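Local coordinates for protein abietadiene synthase, chloroplastic (Abies grandis, PDB 3S9V) that is a large, mostly helical plastid enzyme of the terpene synthase family, with a terpene synthase N-terminal domain and a metal-binding domain, at residues Tyr98-Asp103 with Val446-Thr451. Residues are numbered along the deposited sequence; the frame is centred on the assembly and turned at random.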
ATOM      1  N   TYR A  98      -5.458   5.289  25.801  1.00 24.88           N
ATOM      2  CA  TYR A  98      -4.062   4.879  25.708  1.00 21.35           C
ATOM      3  C   TYR A  98      -3.148   5.751  26.564  1.00 23.90           C
ATOM      4  O   TYR A  98      -3.020   6.958  26.344  1.00 22.96           O
ATOM      5  CB  TYR A  98      -3.602   4.943  24.254  1.00 23.66           C
ATOM      6  CG  TYR A  98      -2.203   4.432  24.043  1.00 24.66           C
ATOM      7  CD1 TYR A  98      -1.972   3.096  23.727  1.00 23.11           C
ATOM      8  CD2 TYR A  98      -1.105   5.284  24.167  1.00 18.00           C
ATOM      9  CE1 TYR A  98      -0.679   2.618  23.533  1.00 30.66           C
ATOM     10  CE2 TYR A  98       0.193   4.818  23.980  1.00 16.78           C
ATOM     11  CZ  TYR A  98       0.399   3.486  23.660  1.00 30.33           C
ATOM     12  OH  TYR A  98       1.681   3.022  23.458  1.00 34.27           O
ATOM     13  N   PHE A  99      -2.485   5.124  27.524  1.00 26.11           N
ATOM     14  CA  PHE A  99      -1.607   5.848  28.420  1.00 26.86           C
ATOM     15  C   PHE A  99      -0.210   6.128  27.888  1.00 28.30           C
ATOM     16  O   PHE A  99       0.535   5.211  27.539  1.00 28.54           O
ATOM     17  CB  PHE A  99      -1.467   5.098  29.744  1.00 26.66           C
ATOM     18  CG  PHE A  99      -0.629   5.823  30.756  1.00 27.48           C
ATOM     19  CD1 PHE A  99      -1.221   6.679  31.679  1.00 26.77           C
ATOM     20  CD2 PHE A  99       0.759   5.682  30.761  1.00 27.49           C
ATOM     21  CE1 PHE A  99      -0.442   7.388  32.595  1.00 33.58           C
ATOM     22  CE2 PHE A  99       1.550   6.384  31.669  1.00 28.11           C
ATOM     23  CZ  PHE A  99       0.948   7.240  32.588  1.00 31.58           C
ATOM     24  N   LEU A 100       0.140   7.409  27.840  1.00 22.95           N
ATOM     25  CA  LEU A 100       1.469   7.836  27.426  1.00 20.23           C
ATOM     26  C   LEU A 100       1.842   8.876  28.473  1.00 20.08           C
ATOM     27  O   LEU A 100       1.156   9.887  28.629  1.00 21.59           O
ATOM     28  CB  LEU A 100       1.457   8.466  26.031  1.00 17.36           C
ATOM     29  CG  LEU A 100       2.862   8.837  25.522  1.00 23.78           C
ATOM     30  CD1 LEU A 100       3.703   7.569  25.288  1.00 20.38           C
ATOM     31  CD2 LEU A 100       2.748   9.638  24.238  1.00 19.15           C
ATOM     32  N   ALA A 101       2.909   8.619  29.214  1.00 20.43           N
ATOM     33  CA  ALA A 101       3.324   9.539  30.260  1.00 21.74           C
ATOM     34  C   ALA A 101       3.426  10.982  29.768  1.00 21.53           C
ATOM     35  O   ALA A 101       2.795  11.878  30.338  1.00 20.81           O
ATOM     36  CB  ALA A 101       4.661   9.080  30.864  1.00 22.42           C
ATOM     37  N   TYR A 102       4.205  11.209  28.712  1.00 19.16           N
ATOM     38  CA  TYR A 102       4.371  12.567  28.182  1.00 21.26           C
ATOM     39  C   TYR A 102       3.032  13.255  27.936  1.00 22.22           C
ATOM     40  O   TYR A 102       2.825  14.393  28.342  1.00 23.18           O
ATOM     41  CB  TYR A 102       5.168  12.539  26.880  1.00 20.98           C
ATOM     42  CG  TYR A 102       6.615  12.150  27.056  1.00 14.47           C
ATOM     43  CD1 TYR A 102       7.153  11.080  26.349  1.00 20.38           C
ATOM     44  CD2 TYR A 102       7.450  12.859  27.920  1.00 20.91           C
ATOM     45  CE1 TYR A 102       8.488  10.716  26.492  1.00 24.81           C
ATOM     46  CE2 TYR A 102       8.791  12.507  28.073  1.00 28.47           C
ATOM     47  CZ  TYR A 102       9.302  11.431  27.353  1.00 30.86           C
ATOM     48  OH  TYR A 102      10.620  11.062  27.484  1.00 39.18           O
ATOM     49  N   ASP A 103       2.132  12.548  27.262  1.00 22.28           N
ATOM     50  CA  ASP A 103       0.795  13.041  26.946  1.00 19.74           C
ATOM     51  C   ASP A 103       0.074  13.515  28.217  1.00 21.59           C
ATOM     52  O   ASP A 103      -0.407  14.646  28.279  1.00 25.22           O
ATOM     53  CB  ASP A 103       0.008  11.909  26.259  1.00 18.17           C
ATOM     54  CG  ASP A 103      -1.429  12.295  25.881  1.00 25.73           C
ATOM     55  OD1 ASP A 103      -1.623  13.168  25.006  1.00 25.02           O
ATOM     56  OD2 ASP A 103      -2.371  11.699  26.452  1.00 22.61           O
ATOM     57  N   VAL A 446      -3.048   3.998  18.037  1.00 24.56           N
ATOM     58  CA  VAL A 446      -3.269   5.408  18.297  1.00 24.09           C
ATOM     59  C   VAL A 446      -2.217   6.131  17.473  1.00 24.95           C
ATOM     60  O   VAL A 446      -1.384   5.489  16.834  1.00 24.20           O
ATOM     61  CB  VAL A 446      -3.095   5.766  19.784  1.00 21.90           C
ATOM     62  CG1 VAL A 446      -4.321   5.332  20.560  1.00 19.10           C
ATOM     63  CG2 VAL A 446      -1.837   5.111  20.335  1.00 15.75           C
ATOM     64  N   TRP A 447      -2.254   7.457  17.478  1.00 22.17           N
ATOM     65  CA  TRP A 447      -1.301   8.232  16.696  1.00 22.02           C
ATOM     66  C   TRP A 447      -0.653   9.271  17.587  1.00 20.27           C
ATOM     67  O   TRP A 447      -1.242   9.694  18.581  1.00 18.83           O
ATOM     68  CB  TRP A 447      -2.013   8.905  15.513  1.00 21.13           C
ATOM     69  CG  TRP A 447      -2.785   7.930  14.653  1.00 25.71           C
ATOM     70  CD1 TRP A 447      -3.918   7.243  15.001  1.00 22.39           C
ATOM     71  CD2 TRP A 447      -2.435   7.482  13.334  1.00 18.29           C
ATOM     72  NE1 TRP A 447      -4.286   6.392  13.985  1.00 28.10           N
ATOM     73  CE2 TRP A 447      -3.395   6.518  12.951  1.00 20.84           C
ATOM     74  CE3 TRP A 447      -1.400   7.800  12.443  1.00 16.35           C
ATOM     75  CZ2 TRP A 447      -3.352   5.865  11.711  1.00 19.31           C
ATOM     76  CZ3 TRP A 447      -1.355   7.151  11.211  1.00 25.70           C
ATOM     77  CH2 TRP A 447      -2.330   6.191  10.857  1.00 26.88           C
ATOM     78  N   LEU A 448       0.560   9.677  17.230  1.00 19.69           N
ATOM     79  CA  LEU A 448       1.289  10.657  18.020  1.00 21.77           C
ATOM     80  C   LEU A 448       1.490  11.995  17.319  1.00 23.46           C
ATOM     81  O   LEU A 448       2.130  12.077  16.278  1.00 26.92           O
ATOM     82  CB  LEU A 448       2.650  10.088  18.432  1.00 20.50           C
ATOM     83  CG  LEU A 448       3.420  10.897  19.485  1.00 28.98           C
ATOM     84  CD1 LEU A 448       2.537  11.106  20.710  1.00 21.30           C
ATOM     85  CD2 LEU A 448       4.703  10.174  19.869  1.00 20.51           C
ATOM     86  N   GLY A 449       0.919  13.043  17.898  1.00 27.10           N
ATOM     87  CA  GLY A 449       1.073  14.383  17.353  1.00 27.58           C
ATOM     88  C   GLY A 449       1.543  15.243  18.510  1.00 23.59           C
ATOM     89  O   GLY A 449       2.405  14.826  19.272  1.00 23.65           O
ATOM     90  N   LYS A 450       0.983  16.439  18.650  1.00 21.94           N
ATOM     91  CA  LYS A 450       1.336  17.313  19.757  1.00 12.58           C
ATOM     92  C   LYS A 450       0.905  16.517  20.995  1.00 16.59           C
ATOM     93  O   LYS A 450       1.468  16.653  22.081  1.00 12.94           O
ATOM     94  CB  LYS A 450       0.532  18.616  19.662  1.00 19.68           C
ATOM     95  CG  LYS A 450       0.752  19.604  20.803  1.00 21.12           C
ATOM     96  CD  LYS A 450       2.129  20.255  20.743  1.00 15.35           C
ATOM     97  CE  LYS A 450       2.292  21.103  19.497  1.00 14.07           C
ATOM     98  NZ  LYS A 450       1.267  22.191  19.418  1.00 11.97           N
ATOM     99  N   THR A 451      -0.111  15.681  20.800  1.00 17.66           N
ATOM    100  CA  THR A 451      -0.664  14.827  21.857  1.00 20.36           C
ATOM    101  C   THR A 451      -1.009  13.480  21.232  1.00 17.66           C
ATOM    102  O   THR A 451      -0.844  13.285  20.025  1.00 17.19           O
ATOM    103  CB  THR A 451      -1.985  15.397  22.416  1.00 25.79           C
ATOM    104  OG1 THR A 451      -2.994  15.315  21.399  1.00 32.84           O
ATOM    105  CG2 THR A 451      -1.818  16.860  22.842  1.00 16.59           C
TER
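Val446 puts one methyl on the ring of Tyr98 and the other against its CB, so both branches of the valine lie along the same side of the tyrosine, one under the ring and one under CB. Val446 CG2 lies 3.8 Å from the centroid of the Tyr98 ring and 12° off the ring normal, a CH-pi contact over the middle of one face. Val446 CG1 meets Tyr98 CB at 3.8 Å. CG anti to the backbone N (chi1 -175°) brings the Tyr98 ring over the valine, and chi2 near 90° turns its face to the methyl. Phe409 and Val452 also touch Val446.

Farther along, Leu100, the N-cap residue of helix 101-117, crosses Leu448 at about a right angle; the two meet through single methyls, Leu100 CD2 and Leu448 CD1, 3.8 Å apart. Val452 also packs on Leu100.

The third pairing is polar on one side. The buried carboxylate of Asp103 slants across Thr451, with Asp103 OD1 3.4 Å from Thr451 CB and 3.7 Å from Thr451 CA. No hydrogen bond joins this pair: OD1 instead accepts one from the backbone N of Val452, the next residue, while OD2 takes a weak one from Glu95 N. Asp103 thus joins the first turn of its helix to the backbone of Val452 and, more weakly, of Glu95, and the nearby helix N-terminus would probably favour its negative charge. Gly449 N donates to Thr451 O at 2.8 Å within the turn, and Lys450 NZ forms a salt bridge with Glu207.

Strands 447-448 and 452-453 form a small antiparallel beta-hairpin, which packs against the loop leading into helix 101-117 and the first turn of that helix, a minor beta element in the otherwise helical architecture of a plant terpene synthase.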